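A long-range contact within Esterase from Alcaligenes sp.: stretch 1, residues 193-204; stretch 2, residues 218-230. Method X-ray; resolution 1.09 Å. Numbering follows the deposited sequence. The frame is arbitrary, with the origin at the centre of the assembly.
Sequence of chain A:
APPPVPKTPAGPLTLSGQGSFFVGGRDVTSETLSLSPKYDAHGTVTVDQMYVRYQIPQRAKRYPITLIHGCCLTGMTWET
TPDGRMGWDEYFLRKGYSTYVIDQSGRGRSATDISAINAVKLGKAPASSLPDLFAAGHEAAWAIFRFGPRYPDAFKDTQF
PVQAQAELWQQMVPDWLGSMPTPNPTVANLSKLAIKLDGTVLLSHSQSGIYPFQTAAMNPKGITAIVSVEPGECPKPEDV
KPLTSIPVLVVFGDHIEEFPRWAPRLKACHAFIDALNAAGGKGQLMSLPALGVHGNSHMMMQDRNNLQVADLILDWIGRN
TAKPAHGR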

ATOM      1  N   LEU A 193     -15.378   8.775  -5.278  1.00 13.19           N
ATOM      2  CA  LEU A 193     -15.689   7.591  -4.492  1.00 13.73           C
ATOM      3  C   LEU A 193     -17.040   7.697  -3.806  1.00 13.90           C
ATOM      4  O   LEU A 193     -17.840   6.756  -3.833  1.00 15.00           O
ATOM      5  CB  LEU A 193     -14.579   7.345  -3.472  1.00 13.31           C
ATOM      6  CG  LEU A 193     -14.763   6.135  -2.551  1.00 13.95           C
ATOM      7  CD1 LEU A 193     -14.859   4.837  -3.319  1.00 15.68           C
ATOM      8  CD2 LEU A 193     -13.658   6.065  -1.507  1.00 16.18           C
ATOM      9  N   ALA A 194     -17.316   8.844  -3.183  1.00 13.59           N
ATOM     10  CA  ALA A 194     -18.604   9.018  -2.503  1.00 14.81           C
ATOM     11  C   ALA A 194     -19.775   8.860  -3.464  1.00 15.52           C
ATOM     12  O   ALA A 194     -20.811   8.283  -3.107  1.00 16.84           O
ATOM     13  CB  ALA A 194     -18.645  10.344  -1.777  1.00 15.39           C
ATOM     14  N   ILE A 195     -19.637   9.412  -4.664  1.00 15.89           N
ATOM     15  CA  ILE A 195     -20.694   9.310  -5.677  1.00 17.58           C
ATOM     16  C   ILE A 195     -20.853   7.866  -6.102  1.00 18.39           C
ATOM     17  O   ILE A 195     -21.967   7.357  -6.233  1.00 20.37           O
ATOM     18  CB  ILE A 195     -20.381  10.251  -6.846  1.00 18.39           C
ATOM     19  CG1 ILE A 195     -20.503  11.710  -6.377  1.00 20.10           C
ATOM     20  CG2 ILE A 195     -21.289   9.999  -8.037  1.00 20.88           C
ATOM     21  CD1 ILE A 195     -19.905  12.710  -7.348  1.00 22.82           C
ATOM     22  N   LYS A 196     -19.757   7.154  -6.317  1.00 17.55           N
ATOM     23  CA  LYS A 196     -19.783   5.750  -6.699  1.00 19.61           C
ATOM     24  C   LYS A 196     -20.526   4.928  -5.651  1.00 19.94           C
ATOM     25  O   LYS A 196     -21.328   4.057  -5.986  1.00 23.17           O
ATOM     26  CB  LYS A 196     -18.363   5.194  -6.856  1.00 20.63           C
ATOM     27  CG  LYS A 196     -18.232   3.696  -7.027  1.00 23.11           C
ATOM     28  CD  LYS A 196     -16.786   3.229  -7.079  1.00 26.64           C
ATOM     29  CE  LYS A 196     -16.606   1.733  -7.211  1.00 29.97           C
ATOM     30  NZ  LYS A 196     -17.234   1.165  -8.429  1.00 33.07           N
ATOM     31  N   LEU A 197     -20.220   5.177  -4.383  1.00 18.99           N
ATOM     32  CA  LEU A 197     -20.831   4.424  -3.294  1.00 20.66           C
ATOM     33  C   LEU A 197     -22.261   4.864  -3.009  1.00 22.31           C
ATOM     34  O   LEU A 197     -23.012   4.095  -2.411  1.00 24.99           O
ATOM     35  CB  LEU A 197     -19.991   4.568  -2.022  1.00 20.13           C
ATOM     36  CG  LEU A 197     -18.571   3.996  -2.108  1.00 19.57           C
ATOM     37  CD1 LEU A 197     -17.851   4.175  -0.790  1.00 19.65           C
ATOM     38  CD2 LEU A 197     -18.573   2.538  -2.553  1.00 22.21           C
ATOM     39  N   ASP A 198     -22.620   6.082  -3.387  1.00 22.72           N
ATOM     40  CA  ASP A 198     -23.933   6.637  -3.129  1.00 22.80           C
ATOM     41  C   ASP A 198     -24.182   6.726  -1.631  1.00 20.58           C
ATOM     42  O   ASP A 198     -25.248   6.382  -1.133  1.00 21.69           O
ATOM     43  CB  ASP A 198     -25.033   5.877  -3.863  1.00 26.03           C
ATOM     44  CG  ASP A 198     -26.354   6.632  -3.884  1.00 30.06           C
ATOM     45  OD1 ASP A 198     -26.321   7.879  -3.929  1.00 32.51           O
ATOM     46  OD2 ASP A 198     -27.397   5.955  -3.825  1.00 32.63           O
ATOM     47  N   GLY A 199     -23.207   7.288  -0.906  1.00 21.20           N
ATOM     48  CA  GLY A 199     -23.381   7.551   0.509  1.00 21.44           C
ATOM     49  C   GLY A 199     -22.321   6.882   1.355  1.00 19.72           C
ATOM     50  O   GLY A 199     -22.350   5.666   1.557  1.00 24.85           O
ATOM     51  N   THR A 200     -21.385   7.662   1.861  1.00 17.20           N
ATOM     52  CA  THR A 200     -20.338   7.156   2.729  1.00 14.86           C
ATOM     53  C   THR A 200     -20.053   8.179   3.816  1.00 14.09           C
ATOM     54  O   THR A 200     -20.239   9.391   3.640  1.00 16.22           O
ATOM     55  CB  THR A 200     -19.042   6.851   1.927  1.00 15.05           C
ATOM     56  OG1 THR A 200     -18.030   6.294   2.776  1.00 15.00           O
ATOM     57  CG2 THR A 200     -18.459   8.075   1.239  1.00 17.35           C
ATOM     58  N   VAL A 201     -19.596   7.679   4.942  1.00 13.94           N
ATOM     59  CA  VAL A 201     -19.109   8.503   6.028  1.00 13.72           C
ATOM     60  C   VAL A 201     -17.606   8.676   5.771  1.00 13.52           C
ATOM     61  O   VAL A 201     -16.881   7.675   5.732  1.00 17.25           O
ATOM     62  CB  VAL A 201     -19.310   7.850   7.391  1.00 14.96           C
ATOM     63  CG1 VAL A 201     -18.670   8.652   8.511  1.00 15.88           C
ATOM     64  CG2 VAL A 201     -20.799   7.619   7.645  1.00 16.62           C
ATOM     65  N   LEU A 202     -17.122   9.900   5.625  1.00 12.53           N
ATOM     66  CA  LEU A 202     -15.705  10.169   5.423  1.00 12.57           C
ATOM     67  C   LEU A 202     -15.044  10.389   6.772  1.00 12.35           C
ATOM     68  O   LEU A 202     -15.476  11.288   7.501  1.00 14.53           O
ATOM     69  CB  LEU A 202     -15.500  11.394   4.528  1.00 13.12           C
ATOM     70  CG  LEU A 202     -16.086  11.312   3.115  1.00 14.14           C
ATOM     71  CD1 LEU A 202     -15.857  12.615   2.362  1.00 16.74           C
ATOM     72  CD2 LEU A 202     -15.551  10.142   2.313  1.00 15.68           C
ATOM     73  N   LEU A 203     -14.008   9.623   7.077  1.00 11.41           N
ATOM     74  CA  LEU A 203     -13.280   9.728   8.339  1.00 11.76           C
ATOM     75  C   LEU A 203     -11.820  10.018   8.015  1.00 11.74           C
ATOM     76  O   LEU A 203     -11.136   9.227   7.380  1.00 12.64           O
ATOM     77  CB  LEU A 203     -13.452   8.457   9.151  1.00 14.04           C
ATOM     78  CG  LEU A 203     -12.946   8.531  10.594  1.00 16.94           C
ATOM     79  CD1 LEU A 203     -13.664   7.512  11.458  1.00 17.99           C
ATOM     80  CD2 LEU A 203     -11.449   8.361  10.649  1.00 18.41           C
ATOM     81  N   SER A 204     -11.364  11.200   8.428  1.00 11.82           N
ATOM     82  CA  SER A 204     -10.022  11.677   8.124  1.00 12.61           C
ATOM     83  C   SER A 204      -9.211  11.966   9.369  1.00 11.72           C
ATOM     84  O   SER A 204      -9.690  11.889  10.505  1.00 12.01           O
ATOM     85  CB  SER A 204     -10.090  12.898   7.221  1.00 17.18           C
ATOM     86  OG  SER A 204     -10.721  13.948   7.923  1.00 19.86           O
ATOM     87  N   MET A 218     -16.857  21.031  -2.834  1.00 17.25           N
ATOM     88  CA  MET A 218     -16.774  20.829  -4.277  1.00 18.87           C
ATOM     89  C   MET A 218     -18.058  20.187  -4.799  1.00 17.25           C
ATOM     90  O   MET A 218     -18.612  20.597  -5.821  1.00 19.98           O
ATOM     91  CB  MET A 218     -15.550  19.981  -4.579  1.00 21.81           C
ATOM     92  CG  MET A 218     -15.282  19.636  -6.027  1.00 26.54           C
ATOM     93  SD  MET A 218     -14.023  18.337  -6.199  1.00 32.34           S
ATOM     94  CE  MET A 218     -12.636  19.183  -5.463  1.00 32.88           C
ATOM     95  N   ASN A 219     -18.545  19.182  -4.089  1.00 16.45           N
ATOM     96  CA  ASN A 219     -19.764  18.463  -4.468  1.00 16.93           C
ATOM     97  C   ASN A 219     -20.246  17.679  -3.259  1.00 16.79           C
ATOM     98  O   ASN A 219     -19.532  16.792  -2.790  1.00 16.57           O
ATOM     99  CB  ASN A 219     -19.433  17.532  -5.633  1.00 18.46           C
ATOM    100  CG  ASN A 219     -20.655  16.889  -6.227  1.00 20.26           C
ATOM    101  OD1 ASN A 219     -21.720  16.896  -5.594  1.00 21.58           O
ATOM    102  ND2 ASN A 219     -20.573  16.371  -7.449  1.00 21.89           N
ATOM    103  N   PRO A 220     -21.413  17.991  -2.697  1.00 17.49           N
ATOM    104  CA  PRO A 220     -21.878  17.298  -1.513  1.00 17.29           C
ATOM    105  C   PRO A 220     -22.418  15.902  -1.787  1.00 16.76           C
ATOM    106  O   PRO A 220     -22.714  15.164  -0.832  1.00 17.80           O
ATOM    107  CB  PRO A 220     -22.983  18.213  -0.986  1.00 20.49           C
ATOM    108  CG  PRO A 220     -23.508  18.864  -2.216  1.00 21.29           C
ATOM    109  CD  PRO A 220     -22.314  19.089  -3.120  1.00 20.85           C
ATOM    110  N   LYS A 221     -22.598  15.517  -3.040  1.00 16.88           N
ATOM    111  CA  LYS A 221     -23.235  14.257  -3.375  1.00 17.23           C
ATOM    112  C   LYS A 221     -22.507  13.057  -2.791  1.00 16.34           C
ATOM    113  O   LYS A 221     -21.311  12.875  -2.946  1.00 17.37           O
ATOM    114  CB  LYS A 221     -23.357  14.096  -4.889  1.00 20.41           C
ATOM    115  CG  LYS A 221     -24.101  12.847  -5.338  1.00 23.26           C
ATOM    116  CD  LYS A 221     -24.394  12.886  -6.830  1.00 29.63           C
ATOM    117  CE  LYS A 221     -25.233  11.686  -7.239  1.00 33.50           C
ATOM    118  NZ  LYS A 221     -26.291  11.395  -6.233  1.00 37.66           N
ATOM    119  N   GLY A 222     -23.271  12.226  -2.104  1.00 16.07           N
ATOM    120  CA  GLY A 222     -22.762  10.984  -1.538  1.00 16.66           C
ATOM    121  C   GLY A 222     -22.043  11.116  -0.211  1.00 15.82           C
ATOM    122  O   GLY A 222     -21.542  10.102   0.304  1.00 17.29           O
ATOM    123  N   ILE A 223     -21.970  12.322   0.359  1.00 15.88           N
ATOM    124  CA  ILE A 223     -21.273  12.505   1.627  1.00 17.29           C
ATOM    125  C   ILE A 223     -22.291  12.488   2.749  1.00 16.65           C
ATOM    126  O   ILE A 223     -23.045  13.450   2.947  1.00 20.09           O
ATOM    127  CB  ILE A 223     -20.442  13.792   1.652  1.00 18.65           C
ATOM    128  CG1 ILE A 223     -19.487  13.765   0.460  1.00 21.31           C
ATOM    129  CG2 ILE A 223     -19.708  13.936   2.981  1.00 19.11           C
ATOM    130  CD1 ILE A 223     -18.632  14.984   0.303  1.00 24.21           C
ATOM    131  N   THR A 224     -22.340  11.410   3.505  1.00 16.47           N
ATOM    132  CA  THR A 224     -23.390  11.214   4.500  1.00 16.54           C
ATOM    133  C   THR A 224     -23.073  11.915   5.802  1.00 15.45           C
ATOM    134  O   THR A 224     -23.971  12.475   6.433  1.00 17.45           O
ATOM    135  CB  THR A 224     -23.545   9.690   4.721  1.00 19.35           C
ATOM    136  OG1 THR A 224     -23.742   9.048   3.457  1.00 21.73           O
ATOM    137  CG2 THR A 224     -24.681   9.384   5.672  1.00 21.25           C
ATOM    138  N   ALA A 225     -21.823  11.871   6.199  1.00 14.09           N
ATOM    139  CA  ALA A 225     -21.365  12.452   7.439  1.00 14.06           C
ATOM    140  C   ALA A 225     -19.842  12.557   7.367  1.00 13.26           C
ATOM    141  O   ALA A 225     -19.226  11.875   6.544  1.00 13.54           O
ATOM    142  CB  ALA A 225     -21.757  11.604   8.646  1.00 15.63           C
ATOM    143  N   ILE A 226     -19.273  13.403   8.208  1.00 13.22           N
ATOM    144  CA  ILE A 226     -17.828  13.586   8.268  1.00 12.85           C
ATOM    145  C   ILE A 226     -17.363  13.424   9.704  1.00 12.69           C
ATOM    146  O   ILE A 226     -17.929  14.059  10.591  1.00 13.89           O
ATOM    147  CB  ILE A 226     -17.401  14.958   7.715  1.00 13.47           C
ATOM    148  CG1 ILE A 226     -17.792  15.099   6.249  1.00 14.28           C
ATOM    149  CG2 ILE A 226     -15.934  15.226   7.977  1.00 14.67           C
ATOM    150  CD1 ILE A 226     -17.662  16.495   5.702  1.00 15.88           C
ATOM    151  N   VAL A 227     -16.313  12.632   9.874  1.00 12.47           N
ATOM    152  CA  VAL A 227     -15.617  12.484  11.135  1.00 12.22           C
ATOM    153  C   VAL A 227     -14.165  12.907  10.898  1.00 12.48           C
ATOM    154  O   VAL A 227     -13.541  12.362   9.989  1.00 13.68           O
ATOM    155  CB  VAL A 227     -15.671  11.065  11.708  1.00 13.11           C
ATOM    156  CG1 VAL A 227     -14.875  10.953  13.000  1.00 14.39           C
ATOM    157  CG2 VAL A 227     -17.110  10.597  11.891  1.00 14.37           C
ATOM    158  N   SER A 228     -13.656  13.861  11.660  1.00 13.44           N
ATOM    159  CA  SER A 228     -12.276  14.319  11.455  1.00 15.24           C
ATOM    160  C   SER A 228     -11.545  14.183  12.783  1.00 15.11           C
ATOM    161  O   SER A 228     -11.940  14.819  13.762  1.00 17.16           O
ATOM    162  CB  SER A 228     -12.325  15.737  10.894  1.00 17.88           C
ATOM    163  OG  SER A 228     -11.101  16.293  10.513  1.00 21.20           O
ATOM    164  N   VAL A 229     -10.492  13.378  12.797  1.00 14.84           N
ATOM    165  CA  VAL A 229      -9.678  13.137  13.983  1.00 14.19           C
ATOM    166  C   VAL A 229      -8.493  14.093  13.999  1.00 13.17           C
ATOM    167  O   VAL A 229      -7.643  14.020  13.089  1.00 13.82           O
ATOM    168  CB  VAL A 229      -9.207  11.676  14.017  1.00 15.85           C
ATOM    169  CG1 VAL A 229      -8.344  11.465  15.246  1.00 18.20           C
ATOM    170  CG2 VAL A 229     -10.408  10.747  14.003  1.00 18.82           C
ATOM    171  N   GLU A 230      -8.473  15.001  14.965  1.00 12.75           N
ATOM    172  CA  GLU A 230      -7.389  15.959  15.122  1.00 13.51           C
ATOM    173  C   GLU A 230      -6.930  16.564  13.806  1.00 13.18           C
ATOM    174  O   GLU A 230      -5.767  16.427  13.402  1.00 13.96           O
ATOM    175  CB  GLU A 230      -6.217  15.387  15.901  1.00 14.63           C
ATOM    176  CG  GLU A 230      -6.621  15.062  17.332  1.00 14.97           C
ATOM    177  CD  GLU A 230      -5.490  14.902  18.298  1.00 13.89           C
ATOM    178  OE1 GLU A 230      -4.301  14.913  17.897  1.00 14.58           O
ATOM    179  OE2 GLU A 230      -5.799  14.756  19.515  1.00 14.45           O
TER
HETATM  180  O   HOH W   1     -24.306   8.940  -6.047  1.00 32.54           O

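The two stretches meet as neighbouring parallel β-strands, joined by a ladder of six backbone hydrogen bonds and extended at one end by a close glycine-mediated packing of a turn against the end of a helix. Even-numbered residues of the first strand carry the ladder: each gives its amide and its carbonyl to the partner strand, as in Leu 202, whose N donates to Ala 225 O (3.0 Å) and whose O accepts from Val 227 N (2.9 Å). Thr 200 and Ser 204 repeat the pattern, ending with Val 229 N to Ser 204 O at 2.8 Å. The ladder is irregular near Thr 224, whose phi/psi of -83/-40 depart from extended values; its N still reaches Thr 200 O (2.9 Å), but the next amide, Ala 225 N, is buried without a partner.

On one face of the sheet, Val 201 and Leu 203 pack against Ala 225 and Val 227, with Leu 203 CG 3.9 Å from Val 227 CB. On the other, Leu 202 CD1 lies 4.1 Å from Ile 223 CG2.

Before the strands, Gly 222 has positive phi, and a CB there would clash with Ala 194 O. Nearby, Asp 198 and Lys 221 are too far apart for a salt bridge (OD1 to NZ, 4.2 Å), but a water links them, its bond to the lysine weak.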